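UPF0255 protein frsA (Vibrio vulnificus, PDB 4I4C) probably hydrolyses carboxylic esters as a serine esterase of the alpha/beta-hydrolase clan, and is not a cofactor-independent pyruvate decarboxylase. Local coordinates at residues F175-I180 with R246-V251. Residues are numbered along the deposited sequence; the frame is centred on the assembly and turned at random.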
ATOM      1  N   PHE A 175       8.305  -1.587  20.277  1.00 38.39           N
ATOM      2  CA  PHE A 175       7.058  -2.317  20.458  1.00 38.63           C
ATOM      3  C   PHE A 175       7.399  -3.794  20.276  1.00 45.99           C
ATOM      4  O   PHE A 175       7.884  -4.194  19.219  1.00 45.33           O
ATOM      5  CB  PHE A 175       6.003  -1.858  19.433  1.00 36.31           C
ATOM      6  CG  PHE A 175       4.673  -2.576  19.541  1.00 32.69           C
ATOM      7  CD1 PHE A 175       3.804  -2.311  20.593  1.00 36.24           C
ATOM      8  CD2 PHE A 175       4.291  -3.505  18.584  1.00 25.98           C
ATOM      9  CE1 PHE A 175       2.575  -2.966  20.691  1.00 34.69           C
ATOM     10  CE2 PHE A 175       3.066  -4.156  18.669  1.00 29.69           C
ATOM     11  CZ  PHE A 175       2.210  -3.891  19.731  1.00 32.20           C
ATOM     12  N   GLU A 176       7.182  -4.585  21.324  1.00 48.96           N
ATOM     13  CA  GLU A 176       7.399  -6.037  21.281  1.00 57.45           C
ATOM     14  C   GLU A 176       8.799  -6.474  20.839  1.00 63.41           C
ATOM     15  O   GLU A 176       8.933  -7.321  19.951  1.00 65.11           O
ATOM     16  CB  GLU A 176       6.352  -6.717  20.396  1.00 56.59           C
ATOM     17  CG  GLU A 176       4.921  -6.493  20.843  1.00 60.85           C
ATOM     18  CD  GLU A 176       3.970  -7.480  20.205  1.00 67.34           C
ATOM     19  OE1 GLU A 176       3.869  -8.618  20.716  1.00 71.82           O
ATOM     20  OE2 GLU A 176       3.333  -7.126  19.190  1.00 66.67           O
ATOM     21  N   LYS A 177       9.825  -5.888  21.456  1.00 66.11           N
ATOM     22  CA  LYS A 177      11.231  -6.270  21.236  1.00 66.76           C
ATOM     23  C   LYS A 177      11.819  -5.886  19.870  1.00 58.36           C
ATOM     24  O   LYS A 177      13.017  -6.047  19.630  1.00 64.39           O
ATOM     25  CB  LYS A 177      11.454  -7.763  21.500  1.00 69.61           C
ATOM     26  CG  LYS A 177      11.005  -8.248  22.867  1.00 67.90           C
ATOM     27  CD  LYS A 177      11.724  -9.539  23.188  1.00 67.06           C
ATOM     28  CE  LYS A 177      10.986 -10.375  24.199  1.00 67.59           C
ATOM     29  NZ  LYS A 177      11.669 -11.690  24.301  1.00 67.60           N
ATOM     30  N   GLY A 178      10.974  -5.398  18.977  1.00 42.20           N
ATOM     31  CA  GLY A 178      11.447  -4.803  17.746  1.00 39.56           C
ATOM     32  C   GLY A 178      11.127  -3.325  17.794  1.00 38.79           C
ATOM     33  O   GLY A 178      10.667  -2.820  18.825  1.00 40.99           O
ATOM     34  N   LYS A 179      11.372  -2.627  16.693  1.00 31.09           N
ATOM     35  CA  LYS A 179      10.934  -1.239  16.557  1.00 32.55           C
ATOM     36  C   LYS A 179      10.030  -1.092  15.343  1.00 33.56           C
ATOM     37  O   LYS A 179      10.238  -1.733  14.306  1.00 36.08           O
ATOM     38  CB  LYS A 179      12.117  -0.284  16.411  1.00 35.20           C
ATOM     39  CG  LYS A 179      13.089  -0.300  17.577  1.00 47.26           C
ATOM     40  CD  LYS A 179      14.295   0.571  17.279  1.00 49.67           C
ATOM     41  CE  LYS A 179      15.459   0.256  18.203  1.00 49.80           C
ATOM     42  NZ  LYS A 179      15.152   0.602  19.610  1.00 43.36           N
ATOM     43  N   ILE A 180       9.018  -0.249  15.485  1.00 25.71           N
ATOM     44  CA  ILE A 180       8.180   0.148  14.364  1.00 24.81           C
ATOM     45  C   ILE A 180       8.866   1.312  13.665  1.00 24.72           C
ATOM     46  O   ILE A 180       9.200   2.297  14.312  1.00 25.75           O
ATOM     47  CB  ILE A 180       6.811   0.618  14.860  1.00 26.86           C
ATOM     48  CG1 ILE A 180       6.011  -0.575  15.393  1.00 24.63           C
ATOM     49  CG2 ILE A 180       6.067   1.354  13.751  1.00 18.62           C
ATOM     50  CD1 ILE A 180       4.731  -0.165  16.139  1.00 25.09           C
ATOM     51  N   ARG A 246      -2.572  -3.207  15.711  1.00 24.14           N
ATOM     52  CA  ARG A 246      -1.531  -3.249  16.740  1.00 22.75           C
ATOM     53  C   ARG A 246      -0.468  -2.149  16.657  1.00 20.31           C
ATOM     54  O   ARG A 246      -0.201  -1.449  17.632  1.00 22.52           O
ATOM     55  CB  ARG A 246      -0.812  -4.597  16.594  1.00 38.61           C
ATOM     56  CG  ARG A 246      -0.349  -5.254  17.857  1.00 47.79           C
ATOM     57  CD  ARG A 246      -0.289  -6.772  17.664  1.00 49.56           C
ATOM     58  NE  ARG A 246       0.966  -7.266  17.089  1.00 44.51           N
ATOM     59  CZ  ARG A 246       1.122  -7.671  15.830  1.00 38.83           C
ATOM     60  NH1 ARG A 246       0.098  -7.629  14.983  1.00 44.35           N
ATOM     61  NH2 ARG A 246       2.307  -8.124  15.419  1.00 29.23           N
ATOM     62  N   LEU A 247       0.173  -2.042  15.496  1.00 20.54           N
ATOM     63  CA  LEU A 247       1.318  -1.159  15.339  1.00 21.29           C
ATOM     64  C   LEU A 247       0.871   0.296  15.276  1.00 24.51           C
ATOM     65  O   LEU A 247       1.539   1.189  15.797  1.00 19.00           O
ATOM     66  CB  LEU A 247       2.119  -1.545  14.083  1.00 23.92           C
ATOM     67  CG  LEU A 247       2.573  -3.000  13.908  1.00 18.74           C
ATOM     68  CD1 LEU A 247       3.441  -3.164  12.638  1.00 17.19           C
ATOM     69  CD2 LEU A 247       3.330  -3.503  15.118  1.00 20.34           C
ATOM     70  N   HIS A 248      -0.276   0.532  14.650  1.00 26.63           N
ATOM     71  CA  HIS A 248      -0.834   1.882  14.589  1.00 25.65           C
ATOM     72  C   HIS A 248      -1.231   2.437  15.960  1.00 24.03           C
ATOM     73  O   HIS A 248      -1.108   3.645  16.219  1.00 21.12           O
ATOM     74  CB  HIS A 248      -2.014   1.912  13.627  1.00 28.11           C
ATOM     75  CG  HIS A 248      -1.639   1.561  12.222  1.00 23.26           C
ATOM     76  ND1 HIS A 248      -1.656   0.267  11.752  1.00 26.24           N
ATOM     77  CD2 HIS A 248      -1.204   2.332  11.200  1.00 26.94           C
ATOM     78  CE1 HIS A 248      -1.263   0.259  10.489  1.00 33.07           C
ATOM     79  NE2 HIS A 248      -0.988   1.499  10.129  1.00 28.99           N
ATOM     80  N   GLN A 249      -1.703   1.552  16.835  1.00 21.90           N
ATOM     81  CA  GLN A 249      -2.104   1.949  18.177  1.00 23.38           C
ATOM     82  C   GLN A 249      -0.875   2.403  18.943  1.00 23.11           C
ATOM     83  O   GLN A 249      -0.909   3.401  19.672  1.00 23.56           O
ATOM     84  CB  GLN A 249      -2.771   0.783  18.892  1.00 31.11           C
ATOM     85  CG  GLN A 249      -3.129   1.078  20.324  1.00 38.17           C
ATOM     86  CD  GLN A 249      -4.424   0.433  20.712  1.00 47.39           C
ATOM     87  OE1 GLN A 249      -4.637  -0.757  20.458  1.00 50.46           O
ATOM     88  NE2 GLN A 249      -5.317   1.216  21.311  1.00 45.34           N
ATOM     89  N   ALA A 250       0.214   1.668  18.752  1.00 21.04           N
ATOM     90  CA  ALA A 250       1.483   1.981  19.400  1.00 22.41           C
ATOM     91  C   ALA A 250       2.053   3.270  18.836  1.00 21.21           C
ATOM     92  O   ALA A 250       2.622   4.072  19.572  1.00 23.01           O
ATOM     93  CB  ALA A 250       2.487   0.828  19.241  1.00 23.80           C
ATOM     94  N   VAL A 251       1.913   3.467  17.530  1.00 20.15           N
ATOM     95  CA  VAL A 251       2.373   4.706  16.914  1.00 25.21           C
ATOM     96  C   VAL A 251       1.509   5.870  17.415  1.00 28.29           C
ATOM     97  O   VAL A 251       2.014   6.964  17.675  1.00 27.56           O
ATOM     98  CB  VAL A 251       2.350   4.643  15.368  1.00 18.79           C
ATOM     99  CG1 VAL A 251       2.612   6.012  14.782  1.00 25.67           C
ATOM    100  CG2 VAL A 251       3.393   3.649  14.838  1.00 18.59           C
TER
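A type I' hairpin turn, F175 to G178, joins the first two strands of the central sheet and sets the side chains of F175 and I180 against helix 246-254. The F175 ring reaches the helix because its CG lies anti to the backbone N (chi1 179°). R246 CG comes to the ring's edge, 3.5 Å from F175 CZ, while L247 CD2 packs 3.6 Å from F175 CD2. A250 CB sits 3.7 Å from F175 CD1; the small alanine lets the bulky aromatic come close to the helix. I180, branched at CB, has its CD1 3.6 Å from L247 CB, and its CG2 meets V251 CG2 at 3.7 Å. At the solvent side, E176 places CG above the F175 ring plane, offset toward its rim, and its OE2 accepts a nearly straight hydrogen bond (170°) from R246 NE, 3.2 Å long. This salt bridge runs in the guanidinium plane, with the carboxylate turned almost perpendicular to it; E176 is poorly ordered, so the bridge is probably mobile. R246 NH1 and NH2 bond to the carbonyls of D243 and P239, which should limit the guanidinium's rotation. The helix thus crosses the strand steeply, at 75°, at the end of the antiparallel hairpin that edges the mixed sheet of an alpha/beta-hydrolase-type fold.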